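Lectin-like protein (Entamoeba histolytica HM-1:IMSS-A, PDB 5ZBT) is of unknown function but, through the legume lectin-like domain described here, one part of a longer ERGIC-53-like protein, may bind D-mannose. Local coordinates at residues 100-105 with 206-211; 134-139 with 155-160; 28-33 with 225-230; 77-82 with 175-180. All coordinates share one frame; numbering follows the deposited sequence.

In the fold
All four contacts lie in one legume lectin-like beta sandwich. Contacts 1 and 2 belong to the sheet that holds strands 97-103, 207-213, 135-142 and 153-158, with centres about 18 Å apart; contacts 3 and 4, their centres also about 18 Å apart, reach the other sheet, where strands 220-231 and 80-90 are neighbours. Along the chain contact 3 encloses all the others, and contact 2 is nested within contacts 1 and 4, which interleave. Contact 1 packs against contacts 3 and 4, through Leu208 on Leu227 and Leu102 on Phe80. The centres of contacts 2 and 3 are about 23 Å apart. Strands distant in sequence are thus joined into the two packed sheets of the domain.

Contact 1: residues 100-105 with 206-211; sequences VWLTEE and FYLGIS
With CG turned anti to its carbonyl carbon (chi1 -60°), Trp101 lays its indole alongside strand 207-211, and Ser211 places OG between its own backbone N and carbonyl carbon (chi1 74°) to meet it. Trp101 NE1 donates to Ser211 OG over 2.8 Å, the hydroxyl oxygen standing slightly out of the indole plane; the same OG is also bonded to Phe113 O, so two groups fix this buried hydroxyl. Gly209 lies opposite Trp101 as an antiparallel hydrogen-bonded pair, its N donating to Trp101 O at 2.9 Å, and its carbonyl oxygen reaches the indole edge in plane. On the same face Thr103 OG1 donates to Glu105 O at 2.6 Å within its own segment, and a water bridges Thr103 OG1 to Tyr207 O. The other face is apolar. Leu102 runs alongside Phe206, and Leu102 CD2 sits 3.7 Å from the centroid of the Phe206 ring, a CH-pi contact over its face. Farther along, Leu208 CD1 touches Val100 CG1 at 3.8 Å. Leu84 and Leu82 of strand 80-90 meet this apolar side, which makes the pair of central strands one wall of the hydrophobic interior of a legume lectin-like beta sandwich.

Contact 2: residues 134-139 with 155-160; sequences PMISVL and YQCSVA
Ile136 and Cys157 face each other as a hydrogen-bonded pair at the tight centre of this antiparallel hairpin. Cys157 N donates to Ile136 O at 2.8 Å, nearly along the C=O axis, whereas Ile136 N approaches Cys157 O from above the carbonyl plane. Ile136 CB lies 3.8 Å from Cys157 SG on the inward face, where Val138 and Tyr155 also point; from the other sheet Ile186 packs on Ile136, and Ile196 on Val138. At the end of the hairpin Pro134 O accepts from Val159 N at 3.2 Å, with a weak further bond from Ser158 OG.

The outward face is more polar, and looser in that Gln156 and Ser158 are exposed. Here Met135 bends at chi2 (-137°) and chi3, which brings its methyl CE beside Cys157 O and 3.6 Å from Gln156 CD. The terminal methyl and the amide carbon meet by van der Waals contact at the solvent side.

Strand 153-158 is the outermost of its sheet within the chain. Backbone hydrogen bonds with Ile136 and Val138 hold it on strand 135-142. Where these ties are hydrogen bonds and packing, the Cys157-Cys195 disulfide joins the edge strands of the two sheets covalently.

Contact 3: residues 28-33 with 225-230; sequences LSFREP and QSLHYY
Ser29 OG is gripped from two directions: Tyr229 N donates to it at 2.9 Å with an angle of 163° at the hydrogen, and Asp26 OD2 is its second partner. This hydroxyl secures the N-terminal segment to strand 220-231 of the legume lectin-like sandwich, just ahead of helix 36-42. One residue on, Phe30 and Leu227 form a single antiparallel bridge. Its strong half is Leu227 N to Phe30 O at 2.8 Å; the return bond from Phe30 N to Leu227 O is weak.

Phe30 places CG between its backbone N and carbonyl carbon (chi1 47°), which lays the ring over Leu227. Leu227 CB then stands 4.0 Å from the ring centroid, over one face and offset toward the rim, and Val39 of the helix also packs on Phe30. Leu28 CD1 meets the base of the Tyr229 side chain, adding apolar contact beyond Ser29.

Toward solvent, a water links Glu32 OE1 to Ser226 OG. The guanidinium of Arg31, with Ser29 CB over one face, makes a salt bridge with Asp26, which thus serves both Ser29 and Arg31. The aliphatic part of Arg31 crosses one face of the His228 imidazole, its CG resting 3.3 Å from His228 NE2.

Contact 4: residues 77-82 with 175-180; sequences LPSFEL and YLVNEK
Over one face of the Phe80 ring lies CB of Tyr175, 4.1 Å from the centroid in a CH-pi contact, while Leu77 CD1 stands over the opposite face, toward the rim, and Pro78 O meets the ring edge in plane. Phe80 reaches this place because CG sits between its backbone N and carbonyl carbon (chi1 62°). The Tyr175 side chain crosses it at an angle, carrying its hydroxyl on to Ile201 O, its hydrogen-bond partner.

Phe80 and Tyr175 form an antiparallel hydrogen-bonded pair. Tyr175 N donates to Phe80 O at 3.0 Å, and Phe80 N returns a bond to Tyr175 O at 3.1 Å in the carbonyl plane. Just before the strand, Ser79 OG accepts a hydrogen bond from Val177 N at 3.0 Å, almost straight at 171°. Val177 CG2 rests against the Pro78-Ser79 peptide, 3.5 Å from Ser79 N.

The side-chain hydroxyl thus prolongs the pairing to where strand 170-176 ends and the chain turns into its neighbour 181-188, a beta hairpin of the lectin-like antiparallel sandwich.

Contact 1: residues 100-105 with 206-211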
loop_
_atom_site.group_PDB
_atom_site.type_symbol
_atom_site.label_atom_id
_atom_site.label_comp_id
_atom_site.label_asym_id
_atom_site.label_seq_id
_atom_site.Cartn_x
_atom_site.Cartn_y
_atom_site.Cartn_z
ATOM N N VAL A 100 0.693 0.910 -1.924
ATOM C CA VAL A 100 1.627 -0.101 -1.455
ATOM C C VAL A 100 2.524 -0.473 -2.629
ATOM O O VAL A 100 2.046 -0.669 -3.751
ATOM C CB VAL A 100 0.907 -1.326 -0.877
ATOM C CG1 VAL A 100 1.953 -2.346 -0.324
ATOM C CG2 VAL A 100 -0.052 -0.891 0.206
ATOM N N TRP A 101 3.817 -0.546 -2.382
ATOM C CA TRP A 101 4.782 -0.525 -3.464
ATOM C C TRP A 101 5.728 -1.705 -3.338
ATOM O O TRP A 101 6.197 -2.015 -2.244
ATOM C CB TRP A 101 5.582 0.785 -3.449
ATOM C CG TRP A 101 4.767 2.060 -3.597
ATOM C CD1 TRP A 101 4.030 2.702 -2.622
ATOM C CD2 TRP A 101 4.659 2.869 -4.780
ATOM N NE1 TRP A 101 3.469 3.851 -3.139
ATOM C CE2 TRP A 101 3.839 3.974 -4.459
ATOM C CE3 TRP A 101 5.179 2.763 -6.086
ATOM C CZ2 TRP A 101 3.524 4.963 -5.396
ATOM C CZ3 TRP A 101 4.865 3.753 -7.014
ATOM C CH2 TRP A 101 4.045 4.837 -6.659
ATOM N N LEU A 102 6.013 -2.355 -4.462
ATOM C CA LEU A 102 7.003 -3.435 -4.525
ATOM C C LEU A 102 7.970 -3.041 -5.634
ATOM O O LEU A 102 7.656 -3.196 -6.821
ATOM C CB LEU A 102 6.346 -4.790 -4.780
ATOM C CG LEU A 102 5.423 -5.337 -3.658
ATOM C CD1 LEU A 102 4.052 -4.641 -3.602
ATOM C CD2 LEU A 102 5.216 -6.844 -3.780
ATOM N N THR A 103 9.121 -2.483 -5.258
ATOM C CA THR A 103 9.983 -1.820 -6.226
ATOM C C THR A 103 11.428 -2.273 -6.114
ATOM O O THR A 103 11.887 -2.750 -5.069
ATOM C CB THR A 103 9.934 -0.286 -6.095
ATOM O OG1 THR A 103 10.197 0.108 -4.734
ATOM C CG2 THR A 103 8.579 0.228 -6.563
ATOM N N GLU A 104 12.136 -2.077 -7.231
ATOM C CA GLU A 104 13.552 -2.417 -7.330
ATOM C C GLU A 104 14.417 -1.536 -6.429
ATOM O O GLU A 104 15.460 -1.992 -5.940
ATOM C CB GLU A 104 13.997 -2.305 -8.796
ATOM C CG GLU A 104 15.491 -2.495 -9.038
ATOM C CD GLU A 104 15.876 -2.296 -10.500
ATOM O OE1 GLU A 104 16.096 -3.311 -11.208
ATOM O OE2 GLU A 104 15.945 -1.121 -10.941
ATOM N N GLU A 105 14.004 -0.285 -6.188
ATOM C CA GLU A 105 14.707 0.629 -5.293
ATOM C C GLU A 105 13.715 1.284 -4.341
ATOM O O GLU A 105 12.498 1.241 -4.554
ATOM C CB GLU A 105 15.466 1.707 -6.083
ATOM C CG GLU A 105 16.504 1.145 -7.048
ATOM C CD GLU A 105 17.669 0.441 -6.343
ATOM O OE1 GLU A 105 17.794 0.580 -5.098
ATOM O OE2 GLU A 105 18.466 -0.244 -7.044
ATOM N N PHE A 206 12.411 -7.112 -3.865
ATOM C CA PHE A 206 11.827 -5.777 -3.782
ATOM C C PHE A 206 11.963 -5.179 -2.384
ATOM O O PHE A 206 12.109 -5.879 -1.379
ATOM C CB PHE A 206 10.340 -5.789 -4.192
ATOM C CG PHE A 206 9.458 -6.638 -3.295
ATOM C CD1 PHE A 206 9.185 -7.969 -3.612
ATOM C CD2 PHE A 206 8.900 -6.111 -2.145
ATOM C CE1 PHE A 206 8.370 -8.751 -2.800
ATOM C CE2 PHE A 206 8.089 -6.890 -1.325
ATOM C CZ PHE A 206 7.820 -8.208 -1.657
ATOM N N TYR A 207 11.888 -3.855 -2.344
ATOM C CA TYR A 207 11.598 -3.127 -1.122
ATOM C C TYR A 207 10.099 -2.879 -1.020
ATOM O O TYR A 207 9.453 -2.494 -2.001
ATOM C CB TYR A 207 12.312 -1.782 -1.098
ATOM C CG TYR A 207 13.824 -1.808 -1.174
ATOM C CD1 TYR A 207 14.594 -1.839 -0.012
ATOM C CD2 TYR A 207 14.480 -1.723 -2.396
ATOM C CE1 TYR A 207 15.978 -1.823 -0.062
ATOM C CE2 TYR A 207 15.856 -1.706 -2.461
ATOM C CZ TYR A 207 16.603 -1.754 -1.288
ATOM O OH TYR A 207 17.972 -1.727 -1.346
ATOM N N LEU A 208 9.554 -3.060 0.177
ATOM C CA LEU A 208 8.142 -2.812 0.418
ATOM C C LEU A 208 7.964 -1.370 0.883
ATOM O O LEU A 208 8.571 -0.950 1.879
ATOM C CB LEU A 208 7.585 -3.785 1.457
ATOM C CG LEU A 208 6.084 -3.602 1.695
ATOM C CD1 LEU A 208 5.309 -3.930 0.413
ATOM C CD2 LEU A 208 5.616 -4.462 2.829
ATOM N N GLY A 209 7.142 -0.611 0.169
ATOM C CA GLY A 209 6.850 0.760 0.537
ATOM C C GLY A 209 5.370 0.977 0.799
ATOM O O GLY A 209 4.513 0.264 0.269
ATOM N N ILE A 210 5.077 1.967 1.634
ATOM C CA ILE A 210 3.722 2.456 1.843
ATOM C C ILE A 210 3.762 3.968 1.690
ATOM O O ILE A 210 4.719 4.616 2.131
ATOM C CB ILE A 210 3.161 2.051 3.227
ATOM C CG1 ILE A 210 3.180 0.533 3.389
ATOM C CG2 ILE A 210 1.716 2.586 3.440
ATOM C CD1 ILE A 210 2.951 0.069 4.803
ATOM N N SER A 211 2.741 4.527 1.042
ATOM C CA SER A 211 2.675 5.963 0.801
ATOM C C SER A 211 1.223 6.409 0.789
ATOM O O SER A 211 0.301 5.596 0.651
ATOM C CB SER A 211 3.330 6.342 -0.523
ATOM O OG SER A 211 2.498 5.951 -1.595
HETATM O O HOH W 1 8.875 0.257 -2.298
#

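Contact 2: residues 134-139 with 155-160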
loop_
_atom_site.group_PDB
_atom_site.type_symbol
_atom_site.label_atom_id
_atom_site.label_comp_id
_atom_site.label_asym_id
_atom_site.label_seq_id
_atom_site.Cartn_x
_atom_site.Cartn_y
_atom_site.Cartn_z
ATOM N N PRO A 134 -14.332 4.233 -3.860
ATOM C CA PRO A 134 -12.884 4.101 -4.039
ATOM C C PRO A 134 -12.538 3.046 -5.083
ATOM O O PRO A 134 -13.232 2.034 -5.254
ATOM C CB PRO A 134 -12.381 3.707 -2.646
ATOM C CG PRO A 134 -13.588 3.298 -1.886
ATOM C CD PRO A 134 -14.729 4.077 -2.456
ATOM N N MET A 135 -11.470 3.329 -5.814
ATOM C CA MET A 135 -10.934 2.448 -6.835
ATOM C C MET A 135 -9.633 1.847 -6.330
ATOM O O MET A 135 -8.865 2.506 -5.629
ATOM C CB MET A 135 -10.676 3.206 -8.142
ATOM C CG MET A 135 -11.948 3.597 -8.870
ATOM S SD MET A 135 -11.939 3.363 -10.655
ATOM C CE MET A 135 -11.833 1.591 -10.835
ATOM N N ILE A 136 -9.402 0.592 -6.674
ATOM C CA ILE A 136 -8.126 -0.057 -6.449
ATOM C C ILE A 136 -7.511 -0.277 -7.820
ATOM O O ILE A 136 -8.208 -0.700 -8.749
ATOM C CB ILE A 136 -8.297 -1.364 -5.659
ATOM C CG1 ILE A 136 -8.747 -1.034 -4.228
ATOM C CG2 ILE A 136 -7.005 -2.149 -5.621
ATOM C CD1 ILE A 136 -9.101 -2.249 -3.381
ATOM N N SER A 137 -6.234 0.081 -7.964
ATOM C CA SER A 137 -5.509 -0.024 -9.221
ATOM C C SER A 137 -4.174 -0.705 -8.979
ATOM O O SER A 137 -3.616 -0.647 -7.880
ATOM C CB SER A 137 -5.243 1.337 -9.845
ATOM O OG SER A 137 -6.322 2.216 -9.598
ATOM N N VAL A 138 -3.670 -1.364 -10.014
ATOM C CA VAL A 138 -2.317 -1.893 -10.025
ATOM C C VAL A 138 -1.630 -1.332 -11.255
ATOM O O VAL A 138 -2.195 -1.354 -12.353
ATOM C CB VAL A 138 -2.282 -3.428 -10.029
ATOM C CG1 VAL A 138 -0.856 -3.898 -10.138
ATOM C CG2 VAL A 138 -2.924 -3.982 -8.747
ATOM N N LEU A 139 -0.423 -0.809 -11.057
ATOM C CA LEU A 139 0.334 -0.130 -12.096
ATOM C C LEU A 139 1.740 -0.704 -12.079
ATOM O O LEU A 139 2.519 -0.392 -11.176
ATOM C CB LEU A 139 0.362 1.372 -11.841
ATOM C CG LEU A 139 0.586 2.262 -13.055
ATOM C CD1 LEU A 139 -0.318 1.800 -14.138
ATOM C CD2 LEU A 139 0.247 3.682 -12.707
ATOM N N TYR A 155 -4.379 -2.279 -14.178
ATOM C CA TYR A 155 -5.596 -2.994 -13.826
ATOM C C TYR A 155 -6.347 -2.183 -12.782
ATOM O O TYR A 155 -5.741 -1.436 -12.009
ATOM C CB TYR A 155 -5.302 -4.387 -13.253
ATOM C CG TYR A 155 -4.763 -5.417 -14.236
ATOM C CD1 TYR A 155 -3.450 -5.358 -14.691
ATOM C CD2 TYR A 155 -5.558 -6.470 -14.680
ATOM C CE1 TYR A 155 -2.949 -6.302 -15.576
ATOM C CE2 TYR A 155 -5.061 -7.424 -15.566
ATOM C CZ TYR A 155 -3.759 -7.325 -16.004
ATOM O OH TYR A 155 -3.257 -8.250 -16.874
ATOM N N GLN A 156 -7.668 -2.339 -12.741
ATOM C CA GLN A 156 -8.413 -1.596 -11.740
ATOM C C GLN A 156 -9.679 -2.342 -11.347
ATOM O O GLN A 156 -10.132 -3.265 -12.021
ATOM C CB GLN A 156 -8.747 -0.181 -12.218
ATOM C CG GLN A 156 -9.727 -0.104 -13.364
ATOM C CD GLN A 156 -9.911 1.329 -13.889
ATOM O OE1 GLN A 156 -9.029 2.187 -13.759
ATOM N NE2 GLN A 156 -11.067 1.585 -14.472
ATOM N N CYS A 157 -10.219 -1.937 -10.212
ATOM C CA CYS A 157 -11.470 -2.453 -9.705
ATOM C C CYS A 157 -12.032 -1.389 -8.774
ATOM O O CYS A 157 -11.385 -0.375 -8.485
ATOM C CB CYS A 157 -11.272 -3.787 -8.976
ATOM S SG CYS A 157 -11.005 -3.584 -7.179
ATOM N N SER A 158 -13.231 -1.638 -8.279
ATOM C CA SER A 158 -13.925 -0.689 -7.431
ATOM C C SER A 158 -14.531 -1.469 -6.281
ATOM O O SER A 158 -15.159 -2.506 -6.516
ATOM C CB SER A 158 -14.994 0.043 -8.231
ATOM O OG SER A 158 -15.565 1.089 -7.486
ATOM N N VAL A 159 -14.320 -1.001 -5.045
ATOM C CA VAL A 159 -14.860 -1.674 -3.866
ATOM C C VAL A 159 -15.418 -0.643 -2.895
ATOM O O VAL A 159 -14.685 0.238 -2.432
ATOM C CB VAL A 159 -13.826 -2.553 -3.146
ATOM C CG1 VAL A 159 -14.464 -3.145 -1.877
ATOM C CG2 VAL A 159 -13.347 -3.667 -4.061
ATOM N N ALA A 160 -16.694 -0.790 -2.541
ATOM C CA ALA A 160 -17.354 0.147 -1.648
ATOM C C ALA A 160 -16.958 -0.090 -0.197
ATOM O O ALA A 160 -16.656 -1.213 0.212
ATOM C CB ALA A 160 -18.875 0.034 -1.782
#

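Contact 3: residues 28-33 with 225-230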
loop_
_atom_site.group_PDB
_atom_site.type_symbol
_atom_site.label_atom_id
_atom_site.label_comp_id
_atom_site.label_asym_id
_atom_site.label_seq_id
_atom_site.Cartn_x
_atom_site.Cartn_y
_atom_site.Cartn_z
ATOM N N LEU A 28 9.340 -7.260 7.439
ATOM C CA LEU A 28 8.224 -6.514 6.874
ATOM C C LEU A 28 7.121 -6.226 7.877
ATOM O O LEU A 28 6.531 -5.144 7.848
ATOM C CB LEU A 28 7.617 -7.287 5.682
ATOM C CG LEU A 28 8.544 -7.698 4.543
ATOM C CD1 LEU A 28 7.796 -8.434 3.427
ATOM C CD2 LEU A 28 9.280 -6.481 3.984
ATOM N N SER A 29 6.807 -7.179 8.747
ATOM C CA SER A 29 5.588 -7.113 9.533
ATOM C C SER A 29 5.703 -6.109 10.664
ATOM O O SER A 29 6.767 -5.952 11.265
ATOM C CB SER A 29 5.256 -8.481 10.119
ATOM O OG SER A 29 4.943 -9.393 9.093
ATOM N N PHE A 30 4.596 -5.421 10.941
ATOM C CA PHE A 30 4.352 -4.862 12.264
ATOM C C PHE A 30 2.910 -5.163 12.635
ATOM O O PHE A 30 1.980 -4.806 11.904
ATOM C CB PHE A 30 4.653 -3.362 12.352
ATOM C CG PHE A 30 4.079 -2.530 11.240
ATOM C CD1 PHE A 30 4.786 -2.345 10.055
ATOM C CD2 PHE A 30 2.884 -1.849 11.418
ATOM C CE1 PHE A 30 4.279 -1.546 9.043
ATOM C CE2 PHE A 30 2.367 -1.038 10.417
ATOM C CZ PHE A 30 3.062 -0.890 9.225
ATOM N N ARG A 31 2.738 -5.849 13.751
ATOM C CA ARG A 31 1.459 -6.370 14.192
ATOM C C ARG A 31 0.970 -5.595 15.406
ATOM O O ARG A 31 1.706 -4.810 16.012
ATOM C CB ARG A 31 1.583 -7.866 14.507
ATOM C CG ARG A 31 2.060 -8.684 13.306
ATOM C CD ARG A 31 2.290 -10.151 13.647
ATOM N NE ARG A 31 3.369 -10.710 12.832
ATOM C CZ ARG A 31 4.665 -10.605 13.131
ATOM N NH1 ARG A 31 5.583 -11.131 12.326
ATOM N NH2 ARG A 31 5.043 -9.968 14.237
ATOM N N GLU A 32 -0.314 -5.828 15.750
ATOM C CA GLU A 32 -1.005 -5.241 16.898
ATOM C C GLU A 32 -0.704 -6.045 18.156
ATOM O O GLU A 32 -0.848 -7.276 18.146
ATOM C CB GLU A 32 -2.508 -5.203 16.664
ATOM C CG GLU A 32 -2.958 -4.239 15.574
ATOM C CD GLU A 32 -4.414 -3.791 15.754
ATOM O OE1 GLU A 32 -5.278 -4.188 14.929
ATOM O OE2 GLU A 32 -4.692 -3.047 16.729
ATOM N N PRO A 33 -0.292 -5.396 19.257
ATOM C CA PRO A 33 -0.132 -3.938 19.348
ATOM C C PRO A 33 1.191 -3.444 18.741
ATOM O O PRO A 33 2.187 -4.175 18.767
ATOM C CB PRO A 33 -0.170 -3.688 20.857
ATOM C CG PRO A 33 0.464 -4.931 21.439
ATOM C CD PRO A 33 0.092 -6.076 20.511
ATOM N N GLN A 225 -3.139 0.257 10.661
ATOM C CA GLN A 225 -3.193 -0.455 11.931
ATOM C C GLN A 225 -2.107 -1.513 12.048
ATOM O O GLN A 225 -1.533 -1.692 13.126
ATOM C CB GLN A 225 -4.551 -1.117 12.104
ATOM C CG GLN A 225 -5.639 -0.160 12.452
ATOM C CD GLN A 225 -6.349 -0.568 13.712
ATOM O OE1 GLN A 225 -7.196 -1.469 13.693
ATOM N NE2 GLN A 225 -6.007 0.090 14.830
ATOM N N SER A 226 -1.847 -2.253 10.974
ATOM C CA SER A 226 -0.905 -3.365 11.031
ATOM C C SER A 226 -0.569 -3.814 9.621
ATOM O O SER A 226 -1.312 -3.562 8.666
ATOM C CB SER A 226 -1.466 -4.551 11.818
ATOM O OG SER A 226 -2.653 -5.006 11.210
ATOM N N LEU A 227 0.562 -4.499 9.518
ATOM C CA LEU A 227 0.993 -5.124 8.281
ATOM C C LEU A 227 1.526 -6.504 8.639
ATOM O O LEU A 227 2.445 -6.625 9.464
ATOM C CB LEU A 227 2.053 -4.273 7.580
ATOM C CG LEU A 227 2.688 -4.885 6.330
ATOM C CD1 LEU A 227 1.665 -5.060 5.185
ATOM C CD2 LEU A 227 3.830 -3.998 5.894
ATOM N N HIS A 228 0.911 -7.545 8.072
ATOM C CA HIS A 228 1.346 -8.921 8.280
ATOM C C HIS A 228 1.862 -9.460 6.963
ATOM O O HIS A 228 1.192 -9.332 5.932
ATOM C CB HIS A 228 0.219 -9.844 8.761
ATOM C CG HIS A 228 -0.318 -9.521 10.117
ATOM N ND1 HIS A 228 -1.118 -8.423 10.359
ATOM C CD2 HIS A 228 -0.212 -10.176 11.297
ATOM C CE1 HIS A 228 -1.454 -8.396 11.637
ATOM N NE2 HIS A 228 -0.918 -9.448 12.228
ATOM N N TYR A 229 3.036 -10.069 7.009
ATOM C CA TYR A 229 3.554 -10.880 5.925
ATOM C C TYR A 229 3.388 -12.344 6.318
ATOM O O TYR A 229 3.758 -12.736 7.425
ATOM C CB TYR A 229 5.019 -10.533 5.655
ATOM C CG TYR A 229 5.810 -11.653 5.036
ATOM C CD1 TYR A 229 5.410 -12.223 3.837
ATOM C CD2 TYR A 229 6.957 -12.150 5.651
ATOM C CE1 TYR A 229 6.121 -13.264 3.261
ATOM C CE2 TYR A 229 7.677 -13.194 5.077
ATOM C CZ TYR A 229 7.248 -13.747 3.873
ATOM O OH TYR A 229 7.932 -14.786 3.272
ATOM N N TYR A 230 2.788 -13.137 5.433
ATOM C CA TYR A 230 2.635 -14.569 5.634
ATOM C C TYR A 230 3.210 -15.298 4.436
ATOM O O TYR A 230 2.965 -14.914 3.287
ATOM C CB TYR A 230 1.174 -14.982 5.824
ATOM C CG TYR A 230 0.571 -14.490 7.114
ATOM C CD1 TYR A 230 1.015 -14.976 8.342
ATOM C CD2 TYR A 230 -0.446 -13.540 7.111
ATOM C CE1 TYR A 230 0.463 -14.518 9.533
ATOM C CE2 TYR A 230 -1.005 -13.076 8.300
ATOM C CZ TYR A 230 -0.543 -13.565 9.501
ATOM O OH TYR A 230 -1.094 -13.106 10.673
HETATM O O HOH W 2 -4.186 -6.218 13.188
#

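Contact 4: residues 77-82 with 175-180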
loop_
_atom_site.group_PDB
_atom_site.type_symbol
_atom_site.label_atom_id
_atom_site.label_comp_id
_atom_site.label_asym_id
_atom_site.label_seq_id
_atom_site.Cartn_x
_atom_site.Cartn_y
_atom_site.Cartn_z
ATOM N N LEU A 77 11.218 -13.130 -1.757
ATOM C CA LEU A 77 10.268 -13.931 -0.996
ATOM C C LEU A 77 9.788 -15.138 -1.786
ATOM O O LEU A 77 9.737 -15.103 -3.017
ATOM C CB LEU A 77 9.047 -13.090 -0.598
ATOM C CG LEU A 77 9.305 -11.936 0.369
ATOM C CD1 LEU A 77 8.004 -11.262 0.684
ATOM C CD2 LEU A 77 9.971 -12.458 1.636
ATOM N N PRO A 78 9.422 -16.215 -1.096
ATOM C CA PRO A 78 8.613 -17.257 -1.743
ATOM C C PRO A 78 7.186 -16.764 -1.883
ATOM O O PRO A 78 6.912 -15.596 -1.589
ATOM C CB PRO A 78 8.702 -18.424 -0.758
ATOM C CG PRO A 78 8.782 -17.731 0.567
ATOM C CD PRO A 78 9.596 -16.473 0.347
ATOM N N SER A 79 6.269 -17.633 -2.301
ATOM C CA SER A 79 4.873 -17.235 -2.391
ATOM C C SER A 79 4.452 -16.619 -1.071
ATOM O O SER A 79 4.751 -17.149 -0.000
ATOM C CB SER A 79 3.991 -18.432 -2.739
ATOM O OG SER A 79 4.348 -18.899 -4.022
ATOM N N PHE A 80 3.810 -15.464 -1.152
ATOM C CA PHE A 80 3.566 -14.695 0.051
ATOM C C PHE A 80 2.190 -14.067 -0.008
ATOM O O PHE A 80 1.561 -13.971 -1.069
ATOM C CB PHE A 80 4.626 -13.603 0.260
ATOM C CG PHE A 80 4.666 -12.579 -0.826
ATOM C CD1 PHE A 80 3.850 -11.452 -0.762
ATOM C CD2 PHE A 80 5.531 -12.731 -1.910
ATOM C CE1 PHE A 80 3.875 -10.497 -1.761
ATOM C CE2 PHE A 80 5.582 -11.779 -2.906
ATOM C CZ PHE A 80 4.750 -10.649 -2.833
ATOM N N GLU A 81 1.744 -13.629 1.163
ATOM C CA GLU A 81 0.534 -12.839 1.298
ATOM C C GLU A 81 0.847 -11.688 2.244
ATOM O O GLU A 81 1.397 -11.907 3.332
ATOM C CB GLU A 81 -0.637 -13.691 1.811
ATOM C CG GLU A 81 -1.761 -12.848 2.356
ATOM C CD GLU A 81 -3.057 -13.619 2.580
ATOM O OE1 GLU A 81 -3.359 -14.570 1.821
ATOM O OE2 GLU A 81 -3.794 -13.243 3.516
ATOM N N LEU A 82 0.553 -10.464 1.806
ATOM C CA LEU A 82 0.636 -9.292 2.662
ATOM C C LEU A 82 -0.774 -8.821 2.998
ATOM O O LEU A 82 -1.658 -8.793 2.125
ATOM C CB LEU A 82 1.435 -8.167 1.998
ATOM C CG LEU A 82 2.777 -8.562 1.378
ATOM C CD1 LEU A 82 3.282 -7.498 0.415
ATOM C CD2 LEU A 82 3.802 -8.819 2.465
ATOM N N TYR A 175 0.829 -13.267 -3.943
ATOM C CA TYR A 175 1.608 -13.610 -5.126
ATOM C C TYR A 175 2.048 -15.069 -5.061
ATOM O O TYR A 175 2.650 -15.500 -4.072
ATOM C CB TYR A 175 2.820 -12.695 -5.261
ATOM C CG TYR A 175 3.653 -12.936 -6.510
ATOM C CD1 TYR A 175 3.113 -12.729 -7.780
ATOM C CD2 TYR A 175 4.987 -13.349 -6.419
ATOM C CE1 TYR A 175 3.872 -12.920 -8.926
ATOM C CE2 TYR A 175 5.764 -13.540 -7.566
ATOM C CZ TYR A 175 5.195 -13.325 -8.811
ATOM O OH TYR A 175 5.943 -13.515 -9.950
ATOM N N LEU A 176 1.753 -15.827 -6.112
ATOM C CA LEU A 176 2.234 -17.195 -6.246
ATOM C C LEU A 176 3.406 -17.199 -7.218
ATOM O O LEU A 176 3.241 -16.843 -8.392
ATOM C CB LEU A 176 1.120 -18.120 -6.730
ATOM C CG LEU A 176 -0.176 -17.934 -5.940
ATOM C CD1 LEU A 176 -1.320 -18.712 -6.581
ATOM C CD2 LEU A 176 0.041 -18.363 -4.509
ATOM N N VAL A 177 4.584 -17.597 -6.720
ATOM C CA VAL A 177 5.836 -17.425 -7.457
ATOM C C VAL A 177 5.886 -18.356 -8.665
ATOM O O VAL A 177 6.253 -17.947 -9.775
ATOM C CB VAL A 177 7.038 -17.657 -6.521
ATOM C CG1 VAL A 177 8.311 -17.778 -7.315
ATOM C CG2 VAL A 177 7.152 -16.524 -5.499
ATOM N N ASN A 178 5.520 -19.622 -8.472
ATOM C CA ASN A 178 5.547 -20.563 -9.591
ATOM C C ASN A 178 4.524 -20.194 -10.660
ATOM O O ASN A 178 4.812 -20.270 -11.861
ATOM C CB ASN A 178 5.308 -21.985 -9.085
ATOM C CG ASN A 178 6.530 -22.572 -8.414
ATOM O OD1 ASN A 178 7.581 -21.923 -8.316
ATOM N ND2 ASN A 178 6.409 -23.812 -7.959
ATOM N N GLU A 179 3.322 -19.796 -10.254
ATOM C CA GLU A 179 2.299 -19.453 -11.232
ATOM C C GLU A 179 2.470 -18.065 -11.812
ATOM O O GLU A 179 1.770 -17.733 -12.775
ATOM C CB GLU A 179 0.916 -19.560 -10.605
ATOM C CG GLU A 179 0.700 -20.863 -9.868
ATOM C CD GLU A 179 -0.771 -21.188 -9.703
ATOM O OE1 GLU A 179 -1.116 -21.872 -8.708
ATOM O OE2 GLU A 179 -1.587 -20.747 -10.554
ATOM N N LYS A 180 3.360 -17.249 -11.246
ATOM C CA LYS A 180 3.523 -15.855 -11.665
ATOM C C LYS A 180 2.178 -15.133 -11.661
ATOM O O LYS A 180 1.820 -14.409 -12.598
ATOM C CB LYS A 180 4.208 -15.767 -13.030
ATOM C CG LYS A 180 5.642 -16.305 -13.000
ATOM C CD LYS A 180 6.445 -15.836 -14.199
ATOM C CE LYS A 180 7.857 -16.398 -14.170
ATOM N NZ LYS A 180 8.668 -15.778 -13.087
#